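Local atomic coordinates of 4-amino-4-deoxychorismate lyase (PDB entry 3LUL), a protein that belongs to the class IV aminotransferase fold family, whose members are typically enzymes dependent on pyridoxal phosphate, and carries that cofactor covalently attached. Residues B[201-204]-B[205-209]. Numbering follows the deposited sequence.
Sequences ITRA and RLISH
Arg205 reaches back along its own helix towards Ile201 and Thr202. Arg205 CB rests 3.5 Å from Thr202 O. With CG beside the backbone N (chi1 -71°), the chain runs back over the preceding turn, bringing Arg205 CG to 3.3 Å from Ile201 O. CD comes next, crossing the Ile201 branch with 4.0 Å between Arg205 CD and Ile201 CG2. A bend at chi3 (56°) then swings the guanidinium past Thr202. Arg205 NH1 donates to a water whose O lies 2.8 Å away, at the edge of the guanidinium and in its plane. The same water donates to Thr202 OG1 over 2.7 Å, so the two side chains are joined through solvent. NH2 turns to Asp270, forming a salt bridge, and this carboxylate also accepts from His209 NE2.

On another flank, Arg203 and Ile207 lie side by side and point the same way. Ile207 CD1 covers one face of the guanidinium, offset toward the rim, 3.6 Å from Arg203 NH1. Glu219 pairs with the Arg203 tip in a salt bridge. The backbone N atoms of Arg205, Leu206, Ile207 and Ser208 each donate to the O four residues earlier, Ile201 to Ala204, the alpha-helical pattern; the bond from Ile207 N to Arg203 O is 3.0 Å long, with a 169° N-H...O angle.

The helix N-terminus meets the cofactor: Ile201 N and Thr202 OG1 hydrogen-bond to two phosphate oxygens of the modified lysine at position 141, an arrangement in which the helix dipole would help to stabilise the negative charge. Helix 201-212 is the crossover of a beta-alpha-beta unit between parallel strands 187-190 and 217-219; Leu206 packs on strands 179-184 and 232-237, while Ile201 touches helix 43-57.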
ATOM      1  N   ILE B 201     -16.827 -10.853  -2.215  1.00 10.08           N
ATOM      2  CA  ILE B 201     -17.704 -11.722  -3.003  1.00 11.75           C
ATOM      3  C   ILE B 201     -18.457 -12.686  -2.077  1.00  8.64           C
ATOM      4  O   ILE B 201     -19.619 -12.972  -2.310  1.00 10.01           O
ATOM      5  CB  ILE B 201     -16.918 -12.490  -4.086  1.00 10.85           C
ATOM      6  CG1 ILE B 201     -16.475 -11.490  -5.186  1.00 13.98           C
ATOM      7  CG2 ILE B 201     -17.735 -13.641  -4.731  1.00  9.37           C
ATOM      8  CD1 ILE B 201     -15.372 -12.024  -6.086  1.00 11.40           C
ATOM      9  N   THR B 202     -17.776 -13.208  -1.066  1.00  9.94           N
ATOM     10  CA  THR B 202     -18.380 -14.201  -0.194  1.00  8.52           C
ATOM     11  C   THR B 202     -19.466 -13.529   0.614  1.00 10.73           C
ATOM     12  O   THR B 202     -20.578 -14.048   0.733  1.00 11.55           O
ATOM     13  CB  THR B 202     -17.321 -14.926   0.680  1.00 11.38           C
ATOM     14  OG1 THR B 202     -16.226 -15.357  -0.140  1.00 11.03           O
ATOM     15  CG2 THR B 202     -17.907 -16.163   1.359  1.00 10.54           C
ATOM     16  N   ARG B 203     -19.140 -12.352   1.136  1.00 11.03           N
ATOM     17  CA  ARG B 203     -20.090 -11.463   1.823  1.00 10.46           C
ATOM     18  C   ARG B 203     -21.334 -11.235   0.978  1.00 10.32           C
ATOM     19  O   ARG B 203     -22.451 -11.381   1.450  1.00  9.06           O
ATOM     20  CB  ARG B 203     -19.398 -10.118   2.124  1.00  9.51           C
ATOM     21  CG  ARG B 203     -20.298  -8.979   2.612  1.00 11.54           C
ATOM     22  CD  ARG B 203     -19.578  -7.620   2.642  1.00 11.66           C
ATOM     23  NE  ARG B 203     -20.413  -6.558   3.220  1.00  9.47           N
ATOM     24  CZ  ARG B 203     -21.414  -5.918   2.589  1.00  9.91           C
ATOM     25  NH1 ARG B 203     -21.734  -6.199   1.339  1.00 13.49           N
ATOM     26  NH2 ARG B 203     -22.133  -5.016   3.237  1.00 13.57           N
ATOM     27  N   ALA B 204     -21.131 -10.849  -0.283  1.00  9.40           N
ATOM     28  CA  ALA B 204     -22.250 -10.604  -1.209  1.00 11.72           C
ATOM     29  C   ALA B 204     -23.121 -11.848  -1.425  1.00 13.06           C
ATOM     30  O   ALA B 204     -24.364 -11.758  -1.452  1.00 13.16           O
ATOM     31  CB  ALA B 204     -21.700 -10.102  -2.568  1.00 12.50           C
ATOM     32  N   ARG B 205     -22.472 -13.004  -1.598  1.00 10.62           N
ATOM     33  CA  ARG B 205     -23.186 -14.286  -1.790  1.00 11.10           C
ATOM     34  C   ARG B 205     -24.012 -14.641  -0.561  1.00 11.06           C
ATOM     35  O   ARG B 205     -25.158 -15.078  -0.674  1.00  9.72           O
ATOM     36  CB  ARG B 205     -22.217 -15.434  -2.086  1.00 10.82           C
ATOM     37  CG  ARG B 205     -21.543 -15.387  -3.481  1.00 16.10           C
ATOM     38  CD  ARG B 205     -20.384 -16.373  -3.502  1.00 20.22           C
ATOM     39  NE  ARG B 205     -20.860 -17.713  -3.154  1.00 23.42           N
ATOM     40  CZ  ARG B 205     -20.133 -18.679  -2.584  1.00 24.97           C
ATOM     41  NH1 ARG B 205     -18.844 -18.519  -2.308  1.00 23.61           N
ATOM     42  NH2 ARG B 205     -20.711 -19.853  -2.317  1.00 34.24           N
ATOM     43  N   LEU B 206     -23.429 -14.434   0.609  1.00 11.16           N
ATOM     44  CA  LEU B 206     -24.098 -14.743   1.871  0.50 10.62           C
ATOM     45  C   LEU B 206     -25.358 -13.881   2.041  1.00 11.85           C
ATOM     46  O   LEU B 206     -26.422 -14.383   2.381  1.00 12.38           O
ATOM     47  CB  LEU B 206     -23.117 -14.550   3.034  0.50 10.88           C
ATOM     48  CG  LEU B 206     -23.517 -15.043   4.413  0.50  9.45           C
ATOM     49  CD1 LEU B 206     -22.273 -15.281   5.211  0.50  2.00           C
ATOM     50  CD2 LEU B 206     -24.460 -14.082   5.124  0.50  8.72           C
ATOM     51  N   ILE B 207     -25.231 -12.584   1.777  1.00 11.74           N
ATOM     52  CA  ILE B 207     -26.378 -11.673   1.819  1.00 11.28           C
ATOM     53  C   ILE B 207     -27.496 -12.122   0.859  1.00 11.35           C
ATOM     54  O   ILE B 207     -28.653 -12.156   1.249  1.00 13.36           O
ATOM     55  CB  ILE B 207     -25.947 -10.207   1.568  1.00 12.51           C
ATOM     56  CG1 ILE B 207     -25.089  -9.713   2.736  1.00 10.75           C
ATOM     57  CG2 ILE B 207     -27.161  -9.272   1.423  1.00 15.86           C
ATOM     58  CD1 ILE B 207     -24.345  -8.420   2.456  1.00 11.13           C
ATOM     59  N   SER B 208     -27.132 -12.502  -0.361  1.00 11.63           N
ATOM     60  CA  SER B 208     -28.099 -13.001  -1.355  0.50 12.39           C
ATOM     61  C   SER B 208     -28.821 -14.233  -0.844  1.00 11.41           C
ATOM     62  O   SER B 208     -30.038 -14.307  -0.911  1.00 12.95           O
ATOM     63  CB  SER B 208     -27.415 -13.325  -2.694  0.50 13.35           C
ATOM     64  OG  SER B 208     -27.030 -12.149  -3.371  0.50 10.99           O
ATOM     65  N   HIS B 209     -28.066 -15.213  -0.348  1.00 11.77           N
ATOM     66  CA  HIS B 209     -28.657 -16.394   0.268  1.00 11.87           C
ATOM     67  C   HIS B 209     -29.654 -16.054   1.380  1.00 10.83           C
ATOM     68  O   HIS B 209     -30.717 -16.660   1.451  1.00 12.86           O
ATOM     69  CB  HIS B 209     -27.594 -17.355   0.838  1.00 12.73           C
ATOM     70  CG  HIS B 209     -26.926 -18.203  -0.201  1.00 15.19           C
ATOM     71  ND1 HIS B 209     -27.622 -19.074  -1.007  1.00 18.08           N
ATOM     72  CD2 HIS B 209     -25.622 -18.322  -0.553  1.00 17.67           C
ATOM     73  CE1 HIS B 209     -26.779 -19.675  -1.827  1.00 22.67           C
ATOM     74  NE2 HIS B 209     -25.558 -19.233  -1.576  1.00 17.12           N
TER
HETATM   75  O   HOH W   1     -16.868 -16.543  -2.476  1.00 18.90           O
HETATM   76  O   HOH W   2     -25.554  -9.516  -2.308  1.00 20.51           O